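Local coordinates for TATA-box-binding protein (Sulfolobus acidocaldarius, PDB 1MP9) that probably binds the TATA box of archaeal promoters as a general transcription factor and so helps to activate the genes that RNA polymerase transcribes, at residues Y143-D146 / E147-V150; M132-P135 / E136-P139. One frame throughout, in Å; residues are numbered along the deposited sequence.

Contact 1: residues Y143-D146 / E147-V150; sequences YRMD and EPRV
Met-145 and Val-150 join the two arms of a tight chain reversal by one sound backbone bond, from Met-145 N to Val-150 O at 2.9 Å; the return bond, from Val-150 N to Met-145 O, is weak at 3.3 Å and adds little. Met-145 O also receives a C-H...O contact from CA of Arg-149, the central residue of an inverse gamma turn, and between the arms the chain passes through a cis peptide bond before Pro-148.

Apolar contacts cover one side. With CG anti to the backbone N (chi1 -175°), the Met-145 chain lies on the face it shares with Val-150, and SD meets Pro-148 CD at 3.8 Å, the two side chains crossing obliquely. Its CB lies 3.9 Å from Val-150 CG2, and Met-145, Pro-148 and Val-150 all rest on Ala-174 of helix 168-184. Cutting Met-145 back to alanine would remove SD and is likely to open a gap beside the Pro-148 ring and Ala-174.

Charged groups occupy the other side. Arg-144 NH2 and Arg-149 NH2 are 4.3 Å apart, and one water accepts from Arg-144 NH2 at 3.0 Å and, weakly, from Arg-149 NE, lying in the plane of the Arg-149 guanidinium at its edge. The Arg-149 charge is probably offset by its salt bridge to Asp-146 of the second subunit, matched by one from Asp-146 to Arg-149 of that subunit; Arg-144 NH1 instead bonds to Met-145 O of the second subunit. This is the turn of a beta hairpin, joining strands 141-145 and 150-154 in the saddle-shaped sheet of the TBP fold.

Contact 2: residues M132-P135 / E136-P139; sequences MYEP and EQFP
Glu-134 O is gripped by two backbone amides, Gln-137 N at 2.7 Å and Phe-138 N at 3.0 Å. They reach it from opposite faces of the carbonyl plane, the first 39° out of it and the second tilted by 20°, a pincer that closes the loop over Pro-135 and Glu-136. Glu-134 and Gln-137 lie side by side and point the same way, their CG atoms 3.4 Å apart and their carboxylate and amide planes turned by 31°. One water accepts from Glu-134 N and donates to Phe-138 O at 2.7 Å, tying the arms a second time.

Met-132 bends at its last torsion to bring CE within 3.7 Å of Phe-138 CB. Pro-135 CD sits over the centre of one face of the Tyr-133 ring, while a water joins Tyr-133 OH to Pro-139 O at the ring's edge. This is the stirrup of the second repeat; in TBP relatives a stirrup phenylalanine wedges into the DNA, consistent with a comparable role for Phe-138, which here meets Phe-138 of the second subunit. The chemistry implies a loop shaped chiefly by its backbone and bridging waters, with Tyr-133 packed on helix 121-127 and Met-132 and Phe-138 on the second subunit.

Both contacts are chain reversals in the second repeat, and strand 141-145 leads from the loop of contact 2 into contact 1. Their centres lie about 19 Å apart, contact 1 about 14 Å and contact 2 about 23 Å from the centre of the chain. Contact 1 is the more tied to the body, its apolar side packed on helix 168-184; contact 2 projects farther and includes no strand pairing between its arms. Each mixes buried and exposed residues and touches the second subunit, but in different ways: contact 1 through reciprocal salt bridges, contact 2 largely by packing, with an aromatic ring meeting its own counterpart.

Contact 1: residues Y143-D146 / E147-V150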
# COMPACT_ATOMS: atom_id res chain seq x y z
N TYR A 143 -0.85 2.33 -5.16
CA TYR A 143 0.11 3.21 -5.80
C TYR A 143 1.04 3.82 -4.74
O TYR A 143 0.59 4.44 -3.76
CB TYR A 143 -0.65 4.32 -6.53
CG TYR A 143 0.21 5.25 -7.34
CD1 TYR A 143 0.63 4.89 -8.61
CD2 TYR A 143 0.64 6.46 -6.82
CE1 TYR A 143 1.46 5.73 -9.37
CE2 TYR A 143 1.48 7.31 -7.56
CZ TYR A 143 1.88 6.94 -8.84
OH TYR A 143 2.67 7.77 -9.61
N ARG A 144 2.33 3.59 -4.90
CA ARG A 144 3.33 4.13 -3.98
C ARG A 144 3.80 5.44 -4.62
O ARG A 144 4.49 5.44 -5.66
CB ARG A 144 4.49 3.14 -3.83
CG ARG A 144 5.52 3.62 -2.78
CD ARG A 144 6.60 2.58 -2.55
NE ARG A 144 7.59 3.03 -1.55
CZ ARG A 144 8.34 2.22 -0.78
NH1 ARG A 144 8.22 0.89 -0.85
NH2 ARG A 144 9.25 2.77 0.02
N MET A 145 3.40 6.55 -4.02
CA MET A 145 3.71 7.88 -4.55
C MET A 145 4.95 8.43 -3.87
O MET A 145 5.16 8.18 -2.68
CB MET A 145 2.53 8.83 -4.30
CG MET A 145 2.66 10.25 -4.90
SD MET A 145 1.06 11.14 -4.81
CE MET A 145 0.31 10.54 -6.41
N ASP A 146 5.76 9.16 -4.64
CA ASP A 146 6.99 9.73 -4.09
C ASP A 146 6.80 11.15 -3.60
O ASP A 146 7.30 11.50 -2.54
CB ASP A 146 8.10 9.67 -5.14
CG ASP A 146 8.52 8.24 -5.41
OD1 ASP A 146 9.07 7.98 -6.50
OD2 ASP A 146 8.30 7.37 -4.52
N GLU A 147 6.04 11.96 -4.33
CA GLU A 147 5.81 13.33 -3.88
C GLU A 147 4.33 13.68 -3.93
O GLU A 147 3.76 13.84 -5.00
CB GLU A 147 6.62 14.32 -4.75
CG GLU A 147 8.05 14.54 -4.28
CD GLU A 147 8.86 15.49 -5.18
OE1 GLU A 147 8.29 16.51 -5.68
OE2 GLU A 147 10.09 15.23 -5.38
N PRO A 148 3.67 13.76 -2.76
CA PRO A 148 4.25 13.52 -1.43
C PRO A 148 4.52 12.02 -1.25
O PRO A 148 4.09 11.21 -2.06
CB PRO A 148 3.15 13.98 -0.50
CG PRO A 148 1.89 13.58 -1.26
CD PRO A 148 2.22 14.04 -2.66
N ARG A 149 5.18 11.66 -0.16
CA ARG A 149 5.51 10.28 0.11
C ARG A 149 4.36 9.53 0.80
O ARG A 149 4.31 9.43 2.01
CB ARG A 149 6.78 10.27 0.95
CG ARG A 149 7.36 8.90 1.14
CD ARG A 149 8.81 8.98 1.58
NE ARG A 149 9.30 7.63 1.74
CZ ARG A 149 9.60 7.09 2.90
NH1 ARG A 149 9.48 7.79 4.02
NH2 ARG A 149 9.99 5.83 2.94
N VAL A 150 3.43 9.02 0.01
CA VAL A 150 2.25 8.35 0.55
C VAL A 150 1.95 7.09 -0.22
O VAL A 150 2.49 6.86 -1.30
CB VAL A 150 0.97 9.29 0.46
CG1 VAL A 150 1.23 10.63 1.18
CG2 VAL A 150 0.63 9.61 -1.03
O HOH W 1 10.09 5.58 -0.81

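Contact 2: residues M132-P135 / E136-P139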
# COMPACT_ATOMS: atom_id res chain seq x y z
N MET A 132 0.42 -1.80 -7.99
CA MET A 132 -0.02 -3.17 -7.95
C MET A 132 -1.53 -3.24 -8.23
O MET A 132 -2.32 -2.52 -7.60
CB MET A 132 0.20 -3.81 -6.56
CG MET A 132 -0.46 -5.22 -6.48
SD MET A 132 -0.46 -5.95 -4.82
CE MET A 132 -1.96 -5.35 -4.13
N TYR A 133 -1.91 -4.07 -9.19
CA TYR A 133 -3.32 -4.32 -9.42
C TYR A 133 -3.44 -5.81 -9.67
O TYR A 133 -3.25 -6.30 -10.78
CB TYR A 133 -3.93 -3.51 -10.57
CG TYR A 133 -5.44 -3.78 -10.69
CD1 TYR A 133 -6.26 -3.72 -9.55
CD2 TYR A 133 -6.02 -4.18 -11.91
CE1 TYR A 133 -7.61 -4.08 -9.60
CE2 TYR A 133 -7.39 -4.53 -11.97
CZ TYR A 133 -8.17 -4.48 -10.82
OH TYR A 133 -9.49 -4.87 -10.83
N GLU A 134 -3.75 -6.53 -8.61
CA GLU A 134 -3.88 -8.00 -8.67
C GLU A 134 -5.20 -8.25 -7.95
O GLU A 134 -5.24 -8.57 -6.76
CB GLU A 134 -2.69 -8.60 -7.92
CG GLU A 134 -2.59 -10.09 -7.97
CD GLU A 134 -2.19 -10.59 -9.33
OE1 GLU A 134 -1.88 -9.77 -10.22
OE2 GLU A 134 -2.17 -11.83 -9.48
N PRO A 135 -6.32 -8.09 -8.67
CA PRO A 135 -7.66 -8.27 -8.08
C PRO A 135 -7.94 -9.52 -7.28
O PRO A 135 -8.74 -9.49 -6.36
CB PRO A 135 -8.60 -8.06 -9.27
CG PRO A 135 -7.74 -8.35 -10.48
CD PRO A 135 -6.39 -7.80 -10.11
N GLU A 136 -7.29 -10.61 -7.62
CA GLU A 136 -7.49 -11.84 -6.86
C GLU A 136 -6.78 -11.73 -5.50
O GLU A 136 -7.05 -12.54 -4.62
CB GLU A 136 -6.95 -13.05 -7.63
CG GLU A 136 -7.82 -13.49 -8.81
CD GLU A 136 -8.65 -14.76 -8.54
OE1 GLU A 136 -8.07 -15.80 -8.09
OE2 GLU A 136 -9.89 -14.73 -8.79
N GLN A 137 -5.88 -10.75 -5.32
CA GLN A 137 -5.20 -10.60 -4.02
C GLN A 137 -5.71 -9.42 -3.21
O GLN A 137 -5.78 -9.48 -1.97
CB GLN A 137 -3.68 -10.45 -4.20
CG GLN A 137 -3.02 -11.58 -4.99
CD GLN A 137 -3.19 -12.93 -4.31
OE1 GLN A 137 -2.96 -13.07 -3.12
NE2 GLN A 137 -3.58 -13.94 -5.08
N PHE A 138 -6.00 -8.31 -3.88
CA PHE A 138 -6.49 -7.11 -3.20
C PHE A 138 -7.39 -6.48 -4.24
O PHE A 138 -7.00 -6.33 -5.39
CB PHE A 138 -5.32 -6.17 -2.82
CG PHE A 138 -5.76 -4.85 -2.26
CD1 PHE A 138 -6.27 -4.75 -0.98
CD2 PHE A 138 -5.67 -3.69 -3.03
CE1 PHE A 138 -6.68 -3.53 -0.47
CE2 PHE A 138 -6.09 -2.47 -2.52
CZ PHE A 138 -6.59 -2.39 -1.24
N PRO A 139 -8.60 -6.07 -3.85
CA PRO A 139 -9.53 -5.49 -4.83
C PRO A 139 -9.20 -4.12 -5.43
O PRO A 139 -9.75 -3.72 -6.45
CB PRO A 139 -10.86 -5.54 -4.10
CG PRO A 139 -10.43 -5.20 -2.67
CD PRO A 139 -9.17 -6.02 -2.49
O HOH W 2 -10.99 -5.35 -8.18
O HOH W 3 -4.64 -5.33 -6.20